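Local structure of probable transcriptional regulator, TetR family protein (Rhodococcus sp., 3BJB) at residues I78-G82 with A141-I145; A30-L34 with E47-A52; A162-L166 with A194-L199. The protein probably acts as a TetR-family transcription factor that binds cis-regulatory DNA. All coordinates share one frame; numbering follows the deposited sequence.

Contact 1 of 3, residues I78-G82 with A141-I145; sequences IDRMG and AFRQI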
loop_
_atom_site.group_PDB
_atom_site.type_symbol
_atom_site.label_atom_id
_atom_site.label_comp_id
_atom_site.label_asym_id
_atom_site.label_seq_id
_atom_site.Cartn_x
_atom_site.Cartn_y
_atom_site.Cartn_z
ATOM N N ILE B 78 -6.924 -13.573 7.726
ATOM C CA ILE B 78 -5.841 -14.286 7.123
ATOM C C ILE B 78 -5.822 -15.696 7.704
ATOM O O ILE B 78 -5.596 -16.656 6.972
ATOM C CB ILE B 78 -4.493 -13.560 7.339
ATOM C CG1 ILE B 78 -4.366 -12.411 6.336
ATOM C CG2 ILE B 78 -3.307 -14.551 7.213
ATOM C CD1 ILE B 78 -3.251 -11.402 6.695
ATOM N N ASP B 79 -6.089 -15.823 9.001
ATOM C CA ASP B 79 -6.135 -17.145 9.631
ATOM C C ASP B 79 -7.260 -17.964 9.022
ATOM O O ASP B 79 -7.103 -19.163 8.810
ATOM C CB ASP B 79 -6.339 -17.053 11.152
ATOM C CG ASP B 79 -5.090 -16.561 11.909
ATOM O OD1 ASP B 79 -3.965 -16.553 11.339
ATOM O OD2 ASP B 79 -5.249 -16.186 13.102
ATOM N N ARG B 80 -8.378 -17.297 8.723
ATOM C CA ARG B 80 -9.596 -17.962 8.261
ATOM C C ARG B 80 -9.466 -18.477 6.841
ATOM O O ARG B 80 -10.066 -19.488 6.493
ATOM C CB ARG B 80 -10.780 -17.006 8.311
ATOM C CG ARG B 80 -12.076 -17.594 8.857
ATOM C CD ARG B 80 -12.388 -17.002 10.254
ATOM N NE ARG B 80 -13.809 -17.086 10.622
ATOM C CZ ARG B 80 -14.728 -16.145 10.387
ATOM N NH1 ARG B 80 -14.409 -15.006 9.774
ATOM N NH2 ARG B 80 -15.986 -16.346 10.772
HETATM N N MSE B 81 -8.700 -17.771 6.017
HETATM C CA MSE B 81 -8.595 -18.115 4.605
HETATM C C MSE B 81 -7.523 -19.174 4.404
HETATM O O MSE B 81 -7.575 -19.946 3.437
HETATM C CB MSE B 81 -8.369 -16.866 3.729
HETATM C CG MSE B 81 -6.919 -16.342 3.610
HETATM SE SE MSE B 81 -5.843 -17.270 2.213
HETATM C CE MSE B 81 -7.165 -17.210 0.763
ATOM N N GLY B 82 -6.564 -19.206 5.332
ATOM C CA GLY B 82 -5.573 -20.269 5.401
ATOM C C GLY B 82 -6.235 -21.608 5.672
ATOM O O GLY B 82 -5.909 -22.610 5.026
ATOM N N ALA B 141 1.628 -14.607 9.429
ATOM C CA ALA B 141 0.525 -15.536 9.200
ATOM C C ALA B 141 0.453 -15.786 7.728
ATOM O O ALA B 141 0.224 -16.899 7.294
ATOM C CB ALA B 141 -0.787 -14.981 9.708
ATOM N N PHE B 142 0.713 -14.738 6.968
ATOM C CA PHE B 142 0.610 -14.814 5.539
ATOM C C PHE B 142 1.701 -15.691 4.988
ATOM O O PHE B 142 1.453 -16.788 4.495
ATOM C CB PHE B 142 0.663 -13.422 4.940
ATOM C CG PHE B 142 -0.199 -13.284 3.760
ATOM C CD1 PHE B 142 0.179 -12.487 2.696
ATOM C CD2 PHE B 142 -1.380 -14.012 3.680
ATOM C CE1 PHE B 142 -0.635 -12.389 1.543
ATOM C CE2 PHE B 142 -2.219 -13.947 2.537
ATOM C CZ PHE B 142 -1.856 -13.123 1.463
ATOM N N ARG B 143 2.918 -15.210 5.117
ATOM C CA ARG B 143 4.092 -15.971 4.856
ATOM C C ARG B 143 3.956 -17.494 5.149
ATOM O O ARG B 143 4.446 -18.309 4.355
ATOM C CB ARG B 143 5.215 -15.349 5.665
ATOM C CG ARG B 143 6.621 -15.689 5.256
ATOM C CD ARG B 143 7.523 -15.377 6.416
ATOM N NE ARG B 143 7.109 -16.187 7.563
ATOM C CZ ARG B 143 7.462 -15.955 8.826
ATOM N NH1 ARG B 143 8.242 -14.910 9.136
ATOM N NH2 ARG B 143 7.015 -16.762 9.789
ATOM N N GLN B 144 3.322 -17.883 6.267
ATOM C CA GLN B 144 3.134 -19.319 6.577
ATOM C C GLN B 144 2.064 -20.046 5.760
ATOM O O GLN B 144 2.076 -21.269 5.683
ATOM C CB GLN B 144 2.840 -19.565 8.060
ATOM C CG GLN B 144 4.060 -19.757 8.903
ATOM C CD GLN B 144 4.818 -21.039 8.590
ATOM O OE1 GLN B 144 5.946 -21.208 9.040
ATOM N NE2 GLN B 144 4.203 -21.952 7.834
ATOM N N ILE B 145 1.109 -19.317 5.199
ATOM C CA ILE B 145 0.101 -19.954 4.369
ATOM C C ILE B 145 0.705 -20.328 3.036
ATOM O O ILE B 145 0.364 -21.369 2.459
ATOM C CB ILE B 145 -1.114 -19.060 4.152
ATOM C CG1 ILE B 145 -1.862 -18.880 5.474
ATOM C CG2 ILE B 145 -2.049 -19.647 3.045
ATOM C CD1 ILE B 145 -2.995 -17.892 5.383
#
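I78 and I145 bridge two helices that run nearly side by side in the same direction: the axes of the two segments are inclined at only 11° and come within 9.8 Å of each other. The tight part of the contact gathers round two methyl groups. CG2 of I78 lies opposite the backbone N about its first side-chain bond, which sends this branch across to the other helix, where it sits 3.6 Å from CB of A141. The same methyl is 3.8 Å from CD1 of I145 and meets the F142 ring obliquely, 4.1 Å from CD2. A beta-branched residue suits this place because its short branch alone meets three apolar neighbours, while the small alanine lets it come near the opposite backbone. I145 answers with its longer arm. Extended at its second torsion (chi2 174°), it lays CD1 against the first helix, 3.5 Å from CA of G82. Glycine fits here, since a beta carbon at this position would point at I145 and collide with that methyl. CD1 also comes close to O of I78, which is engaged within its own helix by the N-H of G82. The margins are looser. SE of M81, a selenomethionine, stays 4.3 Å from CD1 of I145, and its side chain also touches R105 and A106 on helix 95-111. On the solvent side, D79 starts away from the partner helix and only OD1 returns, 3.9 Å from CB of A141; its carboxylate suits a position exposed to water. F142, by contrast, turns inward, its ring meeting W170 and packing against L103 and V167. Such apolar packing of near-parallel helices, here joining helix 66-86 to helix 134-150, belongs to the all-helical TetR fold, in which helix 66-86 connects the DNA-binding domain to the C-terminal domain.

Contact 2 of 3, residues A30-L34 with E47-A52; sequences AAIEL and EVAKRA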
loop_
_atom_site.group_PDB
_atom_site.type_symbol
_atom_site.label_atom_id
_atom_site.label_comp_id
_atom_site.label_asym_id
_atom_site.label_seq_id
_atom_site.Cartn_x
_atom_site.Cartn_y
_atom_site.Cartn_z
ATOM N N ALA B 30 -18.504 -7.736 15.021
ATOM C CA ALA B 30 -19.137 -6.430 14.903
ATOM C C ALA B 30 -18.301 -5.452 14.106
ATOM O O ALA B 30 -18.843 -4.646 13.345
ATOM C CB ALA B 30 -19.411 -5.865 16.266
ATOM N N ALA B 31 -16.983 -5.521 14.289
ATOM C CA ALA B 31 -16.062 -4.667 13.582
ATOM C C ALA B 31 -16.260 -4.925 12.091
ATOM O O ALA B 31 -16.487 -3.958 11.315
ATOM C CB ALA B 31 -14.660 -4.917 14.027
ATOM N N ILE B 32 -16.277 -6.217 11.726
ATOM C CA ILE B 32 -16.495 -6.665 10.341
ATOM C C ILE B 32 -17.785 -6.120 9.682
ATOM O O ILE B 32 -17.719 -5.589 8.560
ATOM C CB ILE B 32 -16.391 -8.212 10.204
ATOM C CG1 ILE B 32 -14.945 -8.663 10.402
ATOM C CG2 ILE B 32 -16.917 -8.698 8.832
ATOM C CD1 ILE B 32 -14.829 -10.070 10.913
ATOM N N GLU B 33 -18.924 -6.227 10.368
ATOM C CA GLU B 33 -20.196 -5.649 9.900
ATOM C C GLU B 33 -20.164 -4.139 9.715
ATOM O O GLU B 33 -20.752 -3.605 8.768
ATOM C CB GLU B 33 -21.343 -5.901 10.883
ATOM C CG GLU B 33 -21.211 -7.093 11.779
ATOM C CD GLU B 33 -22.566 -7.584 12.208
ATOM O OE1 GLU B 33 -23.090 -7.083 13.239
ATOM O OE2 GLU B 33 -23.125 -8.441 11.489
ATOM N N LEU B 34 -19.518 -3.432 10.631
ATOM C CA LEU B 34 -19.483 -1.983 10.483
ATOM C C LEU B 34 -18.599 -1.546 9.328
ATOM O O LEU B 34 -18.973 -0.668 8.549
ATOM C CB LEU B 34 -19.154 -1.294 11.799
ATOM C CG LEU B 34 -20.471 -1.245 12.587
ATOM C CD1 LEU B 34 -20.417 -1.911 13.996
ATOM C CD2 LEU B 34 -20.987 0.181 12.621
ATOM N N GLU B 47 -19.731 2.367 18.498
ATOM C CA GLU B 47 -20.669 1.486 17.792
ATOM C C GLU B 47 -20.220 -0.006 17.801
ATOM O O GLU B 47 -21.030 -0.894 18.095
ATOM C CB GLU B 47 -21.008 2.038 16.394
ATOM C CG GLU B 47 -21.931 1.138 15.516
ATOM C CD GLU B 47 -23.364 0.884 16.077
ATOM O OE1 GLU B 47 -23.640 1.198 17.271
ATOM O OE2 GLU B 47 -24.222 0.359 15.313
ATOM N N VAL B 48 -18.936 -0.274 17.523
ATOM C CA VAL B 48 -18.358 -1.624 17.750
ATOM C C VAL B 48 -18.653 -2.109 19.193
ATOM O O VAL B 48 -19.031 -3.268 19.405
ATOM C CB VAL B 48 -16.798 -1.718 17.438
ATOM C CG1 VAL B 48 -16.262 -3.143 17.627
ATOM C CG2 VAL B 48 -16.443 -1.222 16.021
ATOM N N ALA B 49 -18.505 -1.224 20.178
ATOM C CA ALA B 49 -18.783 -1.607 21.555
ATOM C C ALA B 49 -20.257 -1.976 21.727
ATOM O O ALA B 49 -20.581 -3.014 22.324
ATOM C CB ALA B 49 -18.380 -0.507 22.512
ATOM N N LYS B 50 -21.133 -1.126 21.186
ATOM C CA LYS B 50 -22.576 -1.377 21.157
ATOM C C LYS B 50 -22.983 -2.650 20.360
ATOM O O LYS B 50 -23.966 -3.293 20.695
ATOM C CB LYS B 50 -23.345 -0.134 20.654
ATOM C CG LYS B 50 -24.832 -0.413 20.479
ATOM C CD LYS B 50 -25.699 0.768 20.065
ATOM C CE LYS B 50 -27.182 0.306 20.164
ATOM N NZ LYS B 50 -28.254 1.334 19.989
ATOM N N ARG B 51 -22.252 -3.004 19.302
ATOM C CA ARG B 51 -22.576 -4.229 18.565
ATOM C C ARG B 51 -22.094 -5.457 19.305
ATOM O O ARG B 51 -22.886 -6.337 19.621
ATOM C CB ARG B 51 -21.992 -4.210 17.169
ATOM C CG ARG B 51 -22.681 -3.282 16.252
ATOM C CD ARG B 51 -23.659 -4.006 15.358
ATOM N NE ARG B 51 -24.310 -3.002 14.519
ATOM C CZ ARG B 51 -24.173 -2.902 13.201
ATOM N NH1 ARG B 51 -23.428 -3.772 12.520
ATOM N NH2 ARG B 51 -24.805 -1.928 12.561
ATOM N N ALA B 52 -20.800 -5.499 19.607
ATOM C CA ALA B 52 -20.202 -6.614 20.338
ATOM C C ALA B 52 -20.826 -6.803 21.711
ATOM O O ALA B 52 -20.459 -7.728 22.452
ATOM C CB ALA B 52 -18.701 -6.398 20.468
#
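With CG of R51 set opposite its carbonyl carbon (chi1 -72°) and the chain bent at the next bond (chi2 -100°), the guanidinium comes round to meet E33 and L34 of helix 22-37. L34 presents CD1 over one face of the group, displaced from its centre, and the same methyl touches CG of R51 at 3.5 Å. CB of E33 approaches the guanidinium edge-on, in its plane, while the carboxylate of E33 stands almost perpendicular to it. The salt bridge between NH1 of R51 and OE1 of E33 is long, at 3.4 Å, and its hydrogen bond weak. On its own helix, R51 also pairs through NE with OE2 of E47, 3.5 Å away, and NH2 has a further partner in E37. The two segments cross at 125°, within the three-helix DNA-binding domain of TetR proteins, where helix 45-51 is the first helix of the predicted helix-turn-helix. A leucine in place of R51 would probably leave E33, E37 and E47 without the charge that draws them together. Inward of the salt-bridge network, small residues let the backbones approach: CB of A30 sits 3.6 Å from N of A52, and CG1 of V48 comes within 4.3 Å of CB of A31, although that CB points away. V48, compact and apolar, also packs on L59 of helix 56-62.

Contact 3 of 3, residues A162-L166 with A194-L199; sequences ALRLL and ACDLLL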
loop_
_atom_site.group_PDB
_atom_site.type_symbol
_atom_site.label_atom_id
_atom_site.label_comp_id
_atom_site.label_asym_id
_atom_site.label_seq_id
_atom_site.Cartn_x
_atom_site.Cartn_y
_atom_site.Cartn_z
ATOM N N ALA B 162 12.216 -13.329 -0.920
ATOM C CA ALA B 162 11.324 -13.400 -2.104
ATOM C C ALA B 162 9.851 -13.255 -1.744
ATOM O O ALA B 162 9.130 -12.457 -2.334
ATOM C CB ALA B 162 11.567 -14.677 -2.900
ATOM N N LEU B 163 9.418 -14.001 -0.737
ATOM C CA LEU B 163 8.035 -13.936 -0.284
ATOM C C LEU B 163 7.686 -12.646 0.444
ATOM O O LEU B 163 6.528 -12.321 0.576
ATOM C CB LEU B 163 7.714 -15.132 0.602
ATOM C CG LEU B 163 7.764 -16.471 -0.132
ATOM C CD1 LEU B 163 7.876 -17.605 0.876
ATOM C CD2 LEU B 163 6.553 -16.652 -1.052
ATOM N N ARG B 164 8.676 -11.925 0.950
ATOM C CA ARG B 164 8.377 -10.670 1.630
ATOM C C ARG B 164 8.164 -9.647 0.525
ATOM O O ARG B 164 7.206 -8.887 0.561
ATOM C CB ARG B 164 9.512 -10.269 2.590
ATOM C CG ARG B 164 9.043 -9.384 3.785
ATOM C CD ARG B 164 10.180 -8.581 4.476
ATOM N NE ARG B 164 11.448 -9.272 4.293
ATOM C CZ ARG B 164 12.438 -8.804 3.547
ATOM N NH1 ARG B 164 12.302 -7.625 2.965
ATOM N NH2 ARG B 164 13.549 -9.509 3.388
ATOM N N LEU B 165 9.037 -9.677 -0.486
ATOM C CA LEU B 165 8.820 -8.908 -1.719
ATOM C C LEU B 165 7.456 -9.184 -2.416
ATOM O O LEU B 165 6.813 -8.262 -2.918
ATOM C CB LEU B 165 9.979 -9.133 -2.690
ATOM C CG LEU B 165 11.380 -8.663 -2.249
ATOM C CD1 LEU B 165 12.430 -9.013 -3.315
ATOM C CD2 LEU B 165 11.432 -7.193 -1.979
ATOM N N LEU B 166 7.023 -10.446 -2.457
ATOM C CA LEU B 166 5.735 -10.768 -3.063
ATOM C C LEU B 166 4.568 -10.139 -2.289
ATOM O O LEU B 166 3.856 -9.317 -2.861
ATOM C CB LEU B 166 5.552 -12.273 -3.247
ATOM C CG LEU B 166 4.376 -12.819 -4.072
ATOM C CD1 LEU B 166 4.312 -12.261 -5.494
ATOM C CD2 LEU B 166 4.385 -14.355 -4.101
ATOM N N ALA B 194 4.474 -11.580 -11.336
ATOM C CA ALA B 194 5.250 -11.379 -10.124
ATOM C C ALA B 194 5.669 -12.690 -9.483
ATOM O O ALA B 194 6.845 -12.900 -9.240
ATOM C CB ALA B 194 4.503 -10.515 -9.139
ATOM N N CYS B 195 4.735 -13.599 -9.248
ATOM C CA CYS B 195 5.122 -14.945 -8.797
ATOM C C CYS B 195 6.262 -15.580 -9.599
ATOM O O CYS B 195 7.183 -16.155 -9.028
ATOM C CB CYS B 195 3.918 -15.873 -8.785
ATOM S SG CYS B 195 2.854 -15.469 -7.442
ATOM N N ASP B 196 6.181 -15.470 -10.919
ATOM C CA ASP B 196 7.132 -16.128 -11.814
ATOM C C ASP B 196 8.471 -15.432 -11.724
ATOM O O ASP B 196 9.550 -16.077 -11.740
ATOM C CB ASP B 196 6.660 -16.039 -13.263
ATOM C CG ASP B 196 5.430 -16.900 -13.549
ATOM O OD1 ASP B 196 4.921 -17.601 -12.638
ATOM O OD2 ASP B 196 4.958 -16.866 -14.708
ATOM N N LEU B 197 8.404 -14.107 -11.642
ATOM C CA LEU B 197 9.617 -13.340 -11.557
ATOM C C LEU B 197 10.252 -13.500 -10.177
ATOM O O LEU B 197 11.431 -13.930 -10.076
ATOM C CB LEU B 197 9.372 -11.883 -11.960
ATOM C CG LEU B 197 9.128 -11.822 -13.471
ATOM C CD1 LEU B 197 8.784 -10.432 -13.931
ATOM C CD2 LEU B 197 10.315 -12.396 -14.314
ATOM N N LEU B 198 9.474 -13.209 -9.129
ATOM C CA LEU B 198 10.008 -13.165 -7.767
ATOM C C LEU B 198 10.424 -14.500 -7.211
ATOM O O LEU B 198 11.389 -14.556 -6.458
ATOM C CB LEU B 198 9.066 -12.488 -6.775
ATOM C CG LEU B 198 8.984 -10.957 -6.911
ATOM C CD1 LEU B 198 7.716 -10.341 -6.361
ATOM C CD2 LEU B 198 10.188 -10.300 -6.276
ATOM N N LEU B 199 9.720 -15.568 -7.588
ATOM C CA LEU B 199 9.948 -16.886 -6.966
ATOM C C LEU B 199 10.709 -17.925 -7.791
ATOM O O LEU B 199 10.565 -19.124 -7.543
ATOM C CB LEU B 199 8.621 -17.490 -6.484
ATOM C CG LEU B 199 7.684 -16.631 -5.642
ATOM C CD1 LEU B 199 6.372 -17.384 -5.480
ATOM C CD2 LEU B 199 8.315 -16.286 -4.289
#
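L166, L198 and L199 carry this contact, meshing their methyls between two helix segments that cross at 152° with axes 10.1 Å apart. L166 has CG anti to the backbone N (chi1 -170°), which brings its end toward the partner helix and spreads its two methyls over different neighbours. CD1 rests 4.0 Å from CB of A194, while CD2 lies 3.8 Å from SG of C195 and 3.9 Å from CD1 of L199. From the other helix, L198 reaches the backbone with CD1, 3.9 Å from CA of L166, and its CD2 meets CB of L165 at 3.8 Å, the two side chains crossing at about a right angle. L199 uses its other methyl, CD2, 3.7 Å from CD2 of L163. Small A162 suits the place where the backbones are nearest, its CB 3.6 Å from O of L198. Every touching residue is buried, which fits leucines, alanines and one cysteine. Beyond them, L198 packs on L198 of the second subunit and A194 on L165 of that subunit, while R164 forms a salt bridge with D190 there. The antiparallel pair of helices 157-179 and 184-198 thus forms one half of the four-helix dimer interface characteristic of TetR regulators.

How the contacts relate
From the N terminus, contact 2 closes first, folding helix 45-51 back on helix 22-37 after a short loop, within the predicted DNA-binding end. After helix 56-62 the chain enters helix 66-86, where contact 1 opens; its long loop passes through helices 95-111 and 114-126 before helix 134-150 closes it. Contact 3 opens on the following helix, 157-179, and is closed by the next, 184-198, near the C terminus. The three are in series: none nests within or crosses another. Contacts 2 and 3 lie on opposite sides of the chain's centre, about 36 Å apart between centres, with contact 1 tying helix 66-86 to the C-terminal domain.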